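Mirolysin (Tannerella forsythia, PDB 6R7V) is a metallopeptidase of the pappalysin family of metzincins, which probably cleaves peptide bonds with a catalytic zinc and is held latent as a zymogen by a cysteine switch. Local coordinates at residues 50-64 with 116-128. The protein carries 1 engineered substitution. Residues are numbered along the deposited sequence; the frame is centred on the assembly and turned at random.
Sequences VVHVVYNNSAQNISD and NGITRTSTSTETF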
loop_
_atom_site.group_PDB
_atom_site.type_symbol
_atom_site.label_atom_id
_atom_site.label_comp_id
_atom_site.label_asym_id
_atom_site.label_seq_id
_atom_site.Cartn_x
_atom_site.Cartn_y
_atom_site.Cartn_z
ATOM N N VAL A 50 10.159 3.603 -8.323
ATOM C CA VAL A 50 11.255 2.732 -8.708
ATOM C C VAL A 50 10.936 1.346 -8.176
ATOM O O VAL A 50 10.555 1.178 -7.003
ATOM C CB VAL A 50 12.647 3.245 -8.272
ATOM C CG1 VAL A 50 12.737 3.483 -6.755
ATOM C CG2 VAL A 50 13.762 2.317 -8.761
ATOM N N VAL A 51 11.005 0.365 -9.069
ATOM C CA VAL A 51 10.793 -1.046 -8.688
ATOM C C VAL A 51 12.133 -1.742 -8.631
ATOM O O VAL A 51 12.866 -1.783 -9.644
ATOM C CB VAL A 51 9.840 -1.740 -9.680
ATOM C CG1 VAL A 51 9.624 -3.209 -9.281
ATOM C CG2 VAL A 51 8.506 -1.000 -9.708
ATOM N N HIS A 52 12.455 -2.297 -7.454
ATOM C CA HIS A 52 13.697 -3.028 -7.240
ATOM C C HIS A 52 13.426 -4.501 -7.276
ATOM O O HIS A 52 12.886 -5.018 -6.293
ATOM C CB HIS A 52 14.361 -2.679 -5.900
ATOM C CG HIS A 52 14.574 -1.223 -5.665
ATOM N ND1 HIS A 52 15.549 -0.525 -6.341
ATOM C CD2 HIS A 52 13.955 -0.382 -4.794
ATOM C CE1 HIS A 52 15.484 0.724 -5.896
ATOM N NE2 HIS A 52 14.551 0.850 -4.942
ATOM N N VAL A 53 13.804 -5.187 -8.376
ATOM C CA VAL A 53 13.648 -6.649 -8.440
ATOM C C VAL A 53 14.905 -7.255 -7.845
ATOM O O VAL A 53 16.015 -6.993 -8.340
ATOM C CB VAL A 53 13.390 -7.153 -9.876
ATOM C CG1 VAL A 53 13.188 -8.671 -9.901
ATOM C CG2 VAL A 53 12.194 -6.440 -10.505
ATOM N N VAL A 54 14.741 -8.029 -6.751
ATOM C CA VAL A 54 15.865 -8.665 -6.070
ATOM C C VAL A 54 15.641 -10.154 -6.241
ATOM O O VAL A 54 14.625 -10.677 -5.781
ATOM C CB VAL A 54 15.937 -8.206 -4.588
ATOM C CG1 VAL A 54 17.123 -8.855 -3.886
ATOM C CG2 VAL A 54 16.003 -6.665 -4.473
ATOM N N TYR A 55 16.537 -10.833 -6.960
ATOM C CA TYR A 55 16.260 -12.197 -7.366
ATOM C C TYR A 55 17.389 -13.141 -7.101
ATOM O O TYR A 55 18.557 -12.822 -7.348
ATOM C CB TYR A 55 15.876 -12.214 -8.878
ATOM C CG TYR A 55 16.968 -11.777 -9.831
ATOM C CD1 TYR A 55 17.180 -10.427 -10.111
ATOM C CD2 TYR A 55 17.775 -12.711 -10.466
ATOM C CE1 TYR A 55 18.221 -10.015 -10.938
ATOM C CE2 TYR A 55 18.812 -12.313 -11.300
ATOM C CZ TYR A 55 19.016 -10.961 -11.549
ATOM O OH TYR A 55 20.021 -10.572 -12.399
ATOM N N ASN A 56 17.019 -14.360 -6.705
ATOM C CA ASN A 56 17.954 -15.445 -6.420
ATOM C C ASN A 56 17.893 -16.494 -7.525
ATOM O O ASN A 56 18.753 -17.367 -7.594
ATOM C CB ASN A 56 17.593 -16.056 -5.056
ATOM C CG ASN A 56 18.370 -17.278 -4.632
ATOM O OD1 ASN A 56 17.793 -18.368 -4.418
ATOM N ND2 ASN A 56 19.694 -17.139 -4.525
ATOM N N ASN A 57 16.889 -16.420 -8.397
ATOM C CA ASN A 57 16.697 -17.368 -9.494
ATOM C C ASN A 57 15.850 -16.717 -10.609
ATOM O O ASN A 57 15.377 -15.590 -10.460
ATOM C CB ASN A 57 16.075 -18.689 -8.968
ATOM C CG ASN A 57 14.733 -18.526 -8.305
ATOM O OD1 ASN A 57 13.875 -17.760 -8.759
ATOM N ND2 ASN A 57 14.536 -19.230 -7.195
ATOM N N SER A 58 15.648 -17.420 -11.724
ATOM C CA SER A 58 14.935 -16.909 -12.897
ATOM C C SER A 58 13.481 -16.632 -12.601
ATOM O O SER A 58 12.987 -15.612 -13.074
ATOM C CB SER A 58 15.036 -17.884 -14.068
ATOM O OG SER A 58 14.676 -19.189 -13.646
ATOM N N ALA A 59 12.798 -17.498 -11.800
ATOM C CA ALA A 59 11.378 -17.248 -11.477
ATOM C C ALA A 59 11.198 -15.892 -10.784
ATOM O O ALA A 59 10.181 -15.195 -10.985
ATOM C CB ALA A 59 10.859 -18.341 -10.553
ATOM N N GLN A 60 12.175 -15.516 -9.941
ATOM C CA GLN A 60 12.096 -14.274 -9.183
ATOM C C GLN A 60 12.453 -13.041 -10.020
ATOM O O GLN A 60 12.122 -11.900 -9.657
ATOM C CB GLN A 60 13.014 -14.359 -7.964
ATOM C CG GLN A 60 12.475 -15.329 -6.933
ATOM C CD GLN A 60 13.477 -15.724 -5.895
ATOM O OE1 GLN A 60 14.484 -15.044 -5.679
ATOM N NE2 GLN A 60 13.206 -16.811 -5.184
ATOM N N ASN A 61 13.105 -13.264 -11.157
ATOM C CA ASN A 61 13.500 -12.180 -12.056
ATOM C C ASN A 61 12.353 -11.893 -13.010
ATOM O O ASN A 61 12.409 -12.215 -14.189
ATOM C CB ASN A 61 14.756 -12.616 -12.800
ATOM C CG ASN A 61 15.511 -11.505 -13.450
ATOM O OD1 ASN A 61 15.224 -10.315 -13.270
ATOM N ND2 ASN A 61 16.515 -11.891 -14.242
ATOM N N ILE A 62 11.296 -11.267 -12.492
ATOM C CA ILE A 62 10.054 -11.053 -13.236
ATOM C C ILE A 62 10.217 -10.045 -14.380
ATOM O O ILE A 62 11.044 -9.148 -14.312
ATOM C CB ILE A 62 8.882 -10.676 -12.292
ATOM C CG1 ILE A 62 9.153 -9.334 -11.573
ATOM C CG2 ILE A 62 8.641 -11.828 -11.291
ATOM C CD1 ILE A 62 7.858 -8.706 -10.969
ATOM N N SER A 63 9.378 -10.183 -15.407
ATOM C CA SER A 63 9.476 -9.413 -16.643
ATOM C C SER A 63 9.131 -7.930 -16.486
ATOM O O SER A 63 8.388 -7.522 -15.577
ATOM C CB SER A 63 8.591 -10.028 -17.724
ATOM O OG SER A 63 7.211 -9.765 -17.493
ATOM N N ASP A 64 9.673 -7.110 -17.394
ATOM C CA ASP A 64 9.358 -5.689 -17.419
ATOM C C ASP A 64 7.838 -5.517 -17.632
ATOM O O ASP A 64 7.217 -4.672 -16.972
ATOM C CB ASP A 64 10.113 -4.986 -18.562
ATOM C CG ASP A 64 11.588 -4.697 -18.352
ATOM O OD1 ASP A 64 12.202 -4.102 -19.259
ATOM O OD2 ASP A 64 12.127 -5.057 -17.272
ATOM N N ASN A 116 14.833 3.375 -16.594
ATOM C CA ASN A 116 13.471 2.958 -16.948
ATOM C C ASN A 116 12.652 2.798 -15.645
ATOM O O ASN A 116 11.476 2.436 -15.724
ATOM C CB ASN A 116 13.460 1.648 -17.767
ATOM C CG ASN A 116 14.037 0.443 -17.036
ATOM O OD1 ASN A 116 14.668 0.554 -15.973
ATOM N ND2 ASN A 116 13.839 -0.747 -17.594
ATOM N N GLY A 117 13.293 3.011 -14.477
ATOM C CA GLY A 117 12.659 2.932 -13.162
ATOM C C GLY A 117 12.574 1.517 -12.609
ATOM O O GLY A 117 11.808 1.252 -11.674
ATOM N N ILE A 118 13.333 0.579 -13.215
ATOM C CA ILE A 118 13.408 -0.802 -12.765
ATOM C C ILE A 118 14.871 -1.120 -12.485
ATOM O O ILE A 118 15.737 -0.933 -13.376
ATOM C CB ILE A 118 12.808 -1.773 -13.809
ATOM C CG1 ILE A 118 11.304 -1.455 -14.083
ATOM C CG2 ILE A 118 13.025 -3.250 -13.375
ATOM C CD1 ILE A 118 10.712 -2.136 -15.341
ATOM N N THR A 119 15.174 -1.604 -11.275
ATOM C CA THR A 119 16.535 -2.056 -10.971
ATOM C C THR A 119 16.499 -3.567 -10.840
ATOM O O THR A 119 15.449 -4.135 -10.533
ATOM C CB THR A 119 17.115 -1.423 -9.713
ATOM O OG1 THR A 119 16.430 -1.903 -8.543
ATOM C CG2 THR A 119 17.097 0.119 -9.744
ATOM N N ARG A 120 17.630 -4.205 -11.092
ATOM C CA ARG A 120 17.775 -5.655 -11.026
ATOM C C ARG A 120 18.990 -5.979 -10.190
ATOM O O ARG A 120 20.098 -5.546 -10.530
ATOM C CB ARG A 120 17.935 -6.260 -12.430
ATOM C CG ARG A 120 16.880 -5.855 -13.452
ATOM C CD ARG A 120 15.818 -6.898 -13.521
ATOM N NE ARG A 120 14.712 -6.544 -14.410
ATOM C CZ ARG A 120 13.577 -7.211 -14.408
ATOM N NH1 ARG A 120 13.413 -8.245 -13.594
ATOM N NH2 ARG A 120 12.589 -6.854 -15.220
ATOM N N THR A 121 18.802 -6.754 -9.122
ATOM C CA THR A 121 19.885 -7.120 -8.219
ATOM C C THR A 121 19.851 -8.602 -7.986
ATOM O O THR A 121 18.895 -9.114 -7.407
ATOM C CB THR A 121 19.773 -6.382 -6.870
ATOM O OG1 THR A 121 19.618 -4.977 -7.109
ATOM C CG2 THR A 121 20.984 -6.661 -5.935
ATOM N N SER A 122 20.911 -9.306 -8.414
ATOM C CA SER A 122 21.011 -10.729 -8.122
ATOM C C SER A 122 21.474 -10.858 -6.669
ATOM O O SER A 122 22.186 -9.977 -6.143
ATOM C CB SER A 122 21.950 -11.426 -9.099
ATOM O OG SER A 122 23.291 -11.012 -8.924
ATOM N N THR A 123 21.000 -11.902 -5.991
ATOM C CA THR A 123 21.319 -12.104 -4.589
ATOM C C THR A 123 21.519 -13.562 -4.265
ATOM O O THR A 123 20.946 -14.432 -4.923
ATOM C CB THR A 123 20.200 -11.495 -3.695
ATOM O OG1 THR A 123 20.588 -11.575 -2.321
ATOM C CG2 THR A 123 18.833 -12.176 -3.872
ATOM N N SER A 124 22.291 -13.804 -3.204
ATOM C CA SER A 124 22.501 -15.099 -2.595
ATOM C C SER A 124 21.412 -15.375 -1.542
ATOM O O SER A 124 21.287 -16.528 -1.123
ATOM C CB SER A 124 23.876 -15.132 -1.928
ATOM O OG SER A 124 24.913 -15.227 -2.893
ATOM N N THR A 125 20.652 -14.347 -1.080
ATOM C CA THR A 125 19.619 -14.547 -0.083
ATOM C C THR A 125 18.470 -15.344 -0.703
ATOM O O THR A 125 17.952 -14.960 -1.750
ATOM C CB THR A 125 19.173 -13.186 0.453
ATOM O OG1 THR A 125 20.298 -12.562 1.057
ATOM C CG2 THR A 125 18.045 -13.296 1.453
ATOM N N GLU A 126 18.098 -16.464 -0.079
ATOM C CA GLU A 126 16.999 -17.285 -0.605
ATOM C C GLU A 126 15.628 -16.702 -0.284
ATOM O O GLU A 126 14.736 -16.720 -1.137
ATOM C CB GLU A 126 17.088 -18.705 -0.058
ATOM C CG GLU A 126 18.073 -19.568 -0.827
ATOM C CD GLU A 126 17.802 -21.058 -0.750
ATOM O OE1 GLU A 126 18.036 -21.749 -1.768
ATOM O OE2 GLU A 126 17.343 -21.536 0.314
ATOM N N THR A 127 15.454 -16.208 0.943
ATOM C CA THR A 127 14.184 -15.661 1.395
ATOM C C THR A 127 14.431 -14.396 2.215
ATOM O O THR A 127 15.286 -14.442 3.110
ATOM C CB THR A 127 13.418 -16.716 2.232
ATOM O OG1 THR A 127 13.347 -17.950 1.516
ATOM C CG2 THR A 127 12.006 -16.262 2.615
ATOM N N PHE A 128 13.687 -13.298 1.945
ATOM C CA PHE A 128 13.867 -12.059 2.687
ATOM C C PHE A 128 12.940 -12.038 3.864
ATOM O O PHE A 128 11.870 -12.654 3.838
ATOM C CB PHE A 128 13.641 -10.852 1.782
ATOM C CG PHE A 128 14.821 -10.683 0.855
ATOM C CD1 PHE A 128 14.846 -11.308 -0.385
ATOM C CD2 PHE A 128 15.965 -10.006 1.274
ATOM C CE1 PHE A 128 15.975 -11.221 -1.209
ATOM C CE2 PHE A 128 17.085 -9.902 0.449
ATOM C CZ PHE A 128 17.075 -10.481 -0.805
HETATM O O HOH W 1 17.017 -4.353 -7.497
HETATM O O HOH W 2 15.044 -18.094 -3.432
HETATM O O HOH W 3 21.555 -15.908 -7.098
HETATM O O HOH W 4 15.549 -14.655 -3.041
HETATM O O HOH W 5 14.839 -4.757 -16.552
#
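Arg120 leaves its backbone with CG anti to the carbonyl carbon (chi1 -52°) and then bends at chi2, a course that carries its guanidinium over the strand 45-55 to the loop leading into helix 64-77. Tyr55, with CG wedged between backbone N and carbonyl carbon (chi1 64°), stands its ring over Ser122. Both groups rise from a parallel strand pair, 50-55 beside 118-122, in the mixed sheet of this metzincin-type peptidase; strand 152-157 pairs with the other edge of 45-55. Six backbone hydrogen bonds join the pair, from Val51 N to Gly117 O through Thr123 N to Tyr55 O.

The guanidinium grips Ile62 O end-on, Arg120 NH1 at 2.6 Å and Arg120 NH2 at 2.9 Å, with the oxygen lying in its plane. Arg120 NH2 also forms a salt bridge with Asp64 OD2 at 2.8 Å, and a water links that oxygen to NE, so three in-plane partners fix the group's rotation. Val53 CG2 lies over one face. The Tyr55 ring is sandwiched: Ser122 CA makes a CH-pi contact 4.0 Å from its centroid, while Asn61 CG covers the opposite face.

On the side of the sheet bearing His52 and Thr119, His52 ND1 meets Thr119 OG1 at 2.7 Å in the plane of the imidazole, while Asn153 holds NE2. A water joins Thr119 OG1, Thr121 OG1 and Val53 O. Farther along, Val54 CG1 packs against Phe128 CZ at 3.5 Å. Where the strands end, Asn56 ND2 donates an almost straight bond (176°) to Thr123 O, which lies in the plane of the amide.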